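Local coordinates for probable exosome complex exonuclease 2 (Archaeoglobus fulgidus, PDB 3M7N), which probably serves as a non-catalytic component of the RNA-degrading exosome, helping to shape the active site of its partner subunit Rrp41, at residues L50-G54 against D55-V59; N101-E104 against L105-V109. All coordinates share one frame; numbering follows the deposited sequence.

Interaction 1 of 2, residues L50-G54 against D55-V59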
loop_
_atom_site.group_PDB
_atom_site.type_symbol
_atom_site.label_atom_id
_atom_site.label_comp_id
_atom_site.label_asym_id
_atom_site.label_seq_id
_atom_site.Cartn_x
_atom_site.Cartn_y
_atom_site.Cartn_z
ATOM N N LEU H 50 -17.343 -21.792 -20.861
ATOM C CA LEU H 50 -16.864 -22.384 -19.632
ATOM C C LEU H 50 -16.041 -23.603 -19.995
ATOM O O LEU H 50 -16.465 -24.456 -20.783
ATOM C CB LEU H 50 -18.023 -22.777 -18.713
ATOM C CG LEU H 50 -17.674 -23.631 -17.490
ATOM C CD1 LEU H 50 -16.962 -22.803 -16.434
ATOM C CD2 LEU H 50 -18.932 -24.272 -16.903
ATOM N N VAL H 51 -14.845 -23.674 -19.435
ATOM C CA VAL H 51 -14.039 -24.858 -19.583
ATOM C C VAL H 51 -13.777 -25.557 -18.265
ATOM O O VAL H 51 -13.426 -24.922 -17.278
ATOM C CB VAL H 51 -12.692 -24.516 -20.228
ATOM C CG1 VAL H 51 -11.675 -25.673 -20.015
ATOM C CG2 VAL H 51 -12.902 -24.178 -21.678
ATOM N N LYS H 52 -13.932 -26.875 -18.272
ATOM C CA LYS H 52 -13.501 -27.717 -17.164
ATOM C C LYS H 52 -12.331 -28.594 -17.600
ATOM O O LYS H 52 -12.383 -29.269 -18.640
ATOM C CB LYS H 52 -14.647 -28.595 -16.654
ATOM C CG LYS H 52 -15.875 -27.806 -16.231
ATOM C CD LYS H 52 -17.013 -28.726 -15.828
ATOM C CE LYS H 52 -18.127 -27.920 -15.189
ATOM N NZ LYS H 52 -19.354 -28.736 -14.975
ATOM N N LEU H 53 -11.286 -28.562 -16.786
ATOM C CA LEU H 53 -10.050 -29.271 -17.034
ATOM C C LEU H 53 -9.775 -30.023 -15.760
ATOM O O LEU H 53 -9.215 -29.468 -14.832
ATOM C CB LEU H 53 -8.922 -28.265 -17.308
ATOM C CG LEU H 53 -7.515 -28.827 -17.483
ATOM C CD1 LEU H 53 -7.617 -30.058 -18.345
ATOM C CD2 LEU H 53 -6.535 -27.812 -18.090
ATOM N N GLY H 54 -10.165 -31.290 -15.709
ATOM C CA GLY H 54 -10.246 -31.988 -14.434
ATOM C C GLY H 54 -11.203 -31.216 -13.532
ATOM O O GLY H 54 -12.320 -30.897 -13.948
ATOM N N ASP H 55 -10.769 -30.885 -12.319
ATOM C CA ASP H 55 -11.584 -30.064 -11.414
ATOM C C ASP H 55 -11.355 -28.560 -11.567
ATOM O O ASP H 55 -12.079 -27.750 -10.979
ATOM C CB ASP H 55 -11.394 -30.478 -9.955
ATOM C CG ASP H 55 -11.927 -31.876 -9.671
ATOM O OD1 ASP H 55 -11.300 -32.608 -8.890
ATOM O OD2 ASP H 55 -12.970 -32.252 -10.236
ATOM N N THR H 56 -10.370 -28.187 -12.378
ATOM C CA THR H 56 -10.176 -26.793 -12.734
ATOM C C THR H 56 -11.322 -26.245 -13.600
ATOM O O THR H 56 -11.755 -26.892 -14.553
ATOM C CB THR H 56 -8.802 -26.581 -13.413
ATOM O OG1 THR H 56 -7.786 -26.743 -12.429
ATOM C CG2 THR H 56 -8.680 -25.189 -14.022
ATOM N N GLN H 57 -11.810 -25.052 -13.241
ATOM C CA GLN H 57 -12.912 -24.393 -13.939
ATOM C C GLN H 57 -12.606 -22.917 -14.187
ATOM O O GLN H 57 -12.103 -22.211 -13.319
ATOM C CB GLN H 57 -14.212 -24.489 -13.129
ATOM C CG GLN H 57 -14.553 -25.869 -12.635
ATOM C CD GLN H 57 -16.020 -25.995 -12.220
ATOM O OE1 GLN H 57 -16.929 -25.691 -12.987
ATOM N NE2 GLN H 57 -16.244 -26.442 -11.006
ATOM N N VAL H 58 -12.923 -22.441 -15.376
ATOM C CA VAL H 58 -12.690 -21.044 -15.689
ATOM C C VAL H 58 -13.697 -20.658 -16.727
ATOM O O VAL H 58 -14.121 -21.486 -17.551
ATOM C CB VAL H 58 -11.248 -20.785 -16.221
ATOM C CG1 VAL H 58 -10.919 -21.722 -17.355
ATOM C CG2 VAL H 58 -11.108 -19.353 -16.678
ATOM N N VAL H 59 -14.118 -19.406 -16.680
ATOM C CA VAL H 59 -15.063 -18.942 -17.669
ATOM C C VAL H 59 -14.479 -17.738 -18.334
ATOM O O VAL H 59 -13.816 -16.925 -17.696
ATOM C CB VAL H 59 -16.478 -18.645 -17.069
ATOM C CG1 VAL H 59 -16.386 -17.699 -15.894
ATOM C CG2 VAL H 59 -17.389 -18.100 -18.132
#
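V51 pairs with V58 and L53 with T56 as antiparallel hydrogen-bonded pairs of a tight hairpin, whose short strand segments have axes 4.8 Å apart and run at 165° to each other. V51 N to V58 O is 3.0 Å, and V58 N returns a longer bond to V51 O. Nearer the turn, L53 N to T56 O is 2.8 Å, while the return bond from T56 N to L53 O is weak. A type II' turn from L53 to T56 closes the hairpin, with G54 taking the positive phi at its first corner.

L50, K52, Q57 and V59 share one face. There K52 and Q57 lie side by side and point the same way. Both start with CG anti to the carbonyl carbon (chi1 -56° in K52 and -49° in Q57) and extend from there. K52 CE rests 3.4 Å from Q57 OE1, so the lysine chain runs alongside the amide oxygen. Cutting K52 back to an alanine is likely to strip this cover from OE1 and leave the amide relying mainly on a weak bond from NE2. L50 CD1 reaches over the neighbouring strand to V58 O, 3.3 Å away, and its apolar packing continues to V59 CB at 4.2 Å.

V51, L53, T56 and V58 form the other face. T56 OG1 is held by the backbone of G146.

The two faces thus serve different neighbours. V51 and V58 bury apolar surface against helix 148-161. On the K52 face V59 packs on F84 of the exonuclease 1 chain, and Q57 NE2 makes its weak bond to V35 O there. With the salt bridge from D55 at the turn to K37 of that chain, these contacts tie the hairpin to the partner subunit.

Interaction 2 of 2, residues N101-E104 against L105-V109; sequences NSIE and LARVV. With nucleotides of chain L.
I103 and R107 stand one helical turn apart, side by side and pointing the same way. I103 CG2 touches R107 CD at 3.8 Å. The arginine starts with CG anti to its carbonyl carbon (chi1 -72°). This lays CG over I103 O at 3.2 Å, beside the 3.0 Å backbone bond from R107 N to the same oxygen. The chain then bends at chi3 (93°) and carries the guanidinium to the phosphate of C5 of chain L, the bound RNA. R107 NH1 lies 2.6 Å from OP1 and 2.8 Å from OP2 of that nucleotide. OP2 meets the guanidinium at its edge, in plane, while OP1 approaches obliquely.

R107 NH2 forms a salt bridge with E100 of the exonuclease 1 chain, so the two terminal nitrogens, NH1 and NH2, face different partners. E104 OE1 stays 6.7 Å from R107 NH2, and E104 OE2 instead pairs with K103 of the exonuclease 1 chain.

L105 turns to the inside of the fold, packing on helix 148-161 and, with A106, on strand 78-84. V108 CG2 lies 3.5 Å from E104 O, which also accepts the bond from V108 N.

This part of the helix therefore has two sides. L105 and V108 pack within the subunit, while I103, E104 and R107 line the side that faces the partner chain. The guanidinium is shared between a carboxylate and a phosphate, which probably steadies it for gripping the RNA backbone.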
loop_
_atom_site.group_PDB
_atom_site.type_symbol
_atom_site.label_atom_id
_atom_site.label_comp_id
_atom_site.label_asym_id
_atom_site.label_seq_id
_atom_site.Cartn_x
_atom_site.Cartn_y
_atom_site.Cartn_z
ATOM N N ASN H 101 1.212 -13.087 -11.594
ATOM C CA ASN H 101 0.658 -14.346 -12.068
ATOM C C ASN H 101 -0.493 -14.126 -13.033
ATOM O O ASN H 101 -0.577 -14.748 -14.095
ATOM C CB ASN H 101 0.175 -15.186 -10.895
ATOM C CG ASN H 101 1.260 -16.065 -10.329
ATOM O OD1 ASN H 101 2.394 -16.067 -10.809
ATOM N ND2 ASN H 101 0.915 -16.840 -9.310
ATOM N N SER H 102 -1.378 -13.220 -12.663
ATOM C CA SER H 102 -2.556 -12.975 -13.462
ATOM C C SER H 102 -2.200 -12.226 -14.753
ATOM O O SER H 102 -2.803 -12.450 -15.800
ATOM C CB SER H 102 -3.585 -12.213 -12.616
ATOM O OG SER H 102 -4.732 -11.895 -13.369
ATOM N N ILE H 103 -1.226 -11.325 -14.676
ATOM C CA ILE H 103 -0.751 -10.622 -15.865
ATOM C C ILE H 103 -0.055 -11.593 -16.832
ATOM O O ILE H 103 -0.264 -11.556 -18.049
ATOM C CB ILE H 103 0.207 -9.490 -15.470
ATOM C CG1 ILE H 103 -0.590 -8.282 -14.967
ATOM C CG2 ILE H 103 1.087 -9.097 -16.641
ATOM C CD1 ILE H 103 0.203 -7.377 -14.063
ATOM N N GLU H 104 0.753 -12.480 -16.275
ATOM C CA GLU H 104 1.426 -13.495 -17.066
ATOM C C GLU H 104 0.421 -14.374 -17.827
ATOM O O GLU H 104 0.496 -14.493 -19.044
ATOM C CB GLU H 104 2.325 -14.340 -16.167
ATOM C CG GLU H 104 3.359 -15.163 -16.904
ATOM C CD GLU H 104 4.656 -15.272 -16.124
ATOM O OE1 GLU H 104 5.701 -14.851 -16.663
ATOM O OE2 GLU H 104 4.621 -15.751 -14.966
ATOM N N LEU H 105 -0.521 -14.965 -17.106
ATOM C CA LEU H 105 -1.564 -15.785 -17.708
ATOM C C LEU H 105 -2.288 -15.075 -18.849
ATOM O O LEU H 105 -2.403 -15.610 -19.939
ATOM C CB LEU H 105 -2.574 -16.225 -16.640
ATOM C CG LEU H 105 -3.589 -17.289 -17.073
ATOM C CD1 LEU H 105 -3.923 -18.200 -15.894
ATOM C CD2 LEU H 105 -4.858 -16.691 -17.695
ATOM N N ALA H 106 -2.778 -13.867 -18.616
ATOM C CA ALA H 106 -3.527 -13.185 -19.670
ATOM C C ALA H 106 -2.644 -12.953 -20.884
ATOM O O ALA H 106 -3.104 -12.992 -22.024
ATOM C CB ALA H 106 -4.099 -11.862 -19.182
ATOM N N ARG H 107 -1.374 -12.688 -20.636
ATOM C CA ARG H 107 -0.476 -12.404 -21.740
ATOM C C ARG H 107 -0.131 -13.667 -22.514
ATOM O O ARG H 107 0.119 -13.585 -23.705
ATOM C CB ARG H 107 0.792 -11.686 -21.276
ATOM C CG ARG H 107 0.543 -10.255 -20.867
ATOM C CD ARG H 107 1.811 -9.604 -20.378
ATOM N NE ARG H 107 2.485 -8.900 -21.461
ATOM C CZ ARG H 107 3.704 -9.191 -21.883
ATOM N NH1 ARG H 107 4.244 -8.501 -22.878
ATOM N NH2 ARG H 107 4.373 -10.174 -21.305
ATOM N N VAL H 108 -0.111 -14.825 -21.861
ATOM C CA VAL H 108 0.181 -16.024 -22.619
ATOM C C VAL H 108 -1.010 -16.307 -23.527
ATOM O O VAL H 108 -0.839 -16.542 -24.719
ATOM C CB VAL H 108 0.542 -17.250 -21.752
ATOM C CG1 VAL H 108 0.626 -18.500 -22.627
ATOM C CG2 VAL H 108 1.871 -17.036 -21.043
ATOM N N VAL H 109 -2.214 -16.250 -22.969
ATOM C CA VAL H 109 -3.418 -16.472 -23.756
ATOM C C VAL H 109 -3.450 -15.492 -24.930
ATOM O O VAL H 109 -3.708 -15.868 -26.080
ATOM C CB VAL H 109 -4.687 -16.316 -22.905
ATOM C CG1 VAL H 109 -5.894 -16.279 -23.779
ATOM C CG2 VAL H 109 -4.797 -17.431 -21.869
ATOM P P C L 5 4.234 -7.630 -25.854
ATOM O OP1 C L 5 4.747 -8.937 -25.402
ATOM O OP2 C L 5 3.964 -6.550 -24.873
ATOM O "O5'" C L 5 5.229 -7.013 -26.949
ATOM C "C5'" C L 5 5.900 -7.820 -27.897
ATOM C "C4'" C L 5 6.399 -6.957 -29.038
ATOM O "O4'" C L 5 5.332 -6.075 -29.469
ATOM C "C3'" C L 5 7.521 -5.985 -28.707
ATOM O "O3'" C L 5 8.766 -6.649 -28.639
ATOM C "C2'" C L 5 7.421 -5.082 -29.931
ATOM O "O2'" C L 5 7.834 -5.704 -31.139
ATOM C "C1'" C L 5 5.908 -4.870 -29.946
ATOM N N1 C L 5 5.488 -3.740 -29.076
ATOM C C2 C L 5 5.918 -2.450 -29.398
ATOM O O2 C L 5 6.630 -2.300 -30.399
ATOM N N3 C L 5 5.539 -1.413 -28.605
ATOM C C4 C L 5 4.768 -1.630 -27.531
ATOM N N4 C L 5 4.415 -0.581 -26.777
ATOM C C5 C L 5 4.325 -2.943 -27.188
ATOM C C6 C L 5 4.704 -3.955 -27.977
#

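Overall arrangement
Interaction 1 comes first along the chain and interaction 2 follows it, both in the first of the two exoribonuclease-family portions of this RNase PH-type subunit. Their centres are about 17 Å apart and their nearest atoms about 7 Å apart, so they do not touch. Interaction 1 closes the hairpin of strands 47-53 and 56-67 in the mixed five-stranded sheet. Interaction 2 lies within helix 100-115, which packs on strand 78-84 at the edge of that sheet. Helix 148-161 touches both. Each also meets the exonuclease 1 chain, but only interaction 2 reaches the RNA; the nearest atom of interaction 1 is about 17 Å from it. This is consistent with a probable role in structuring the Rrp41 active site.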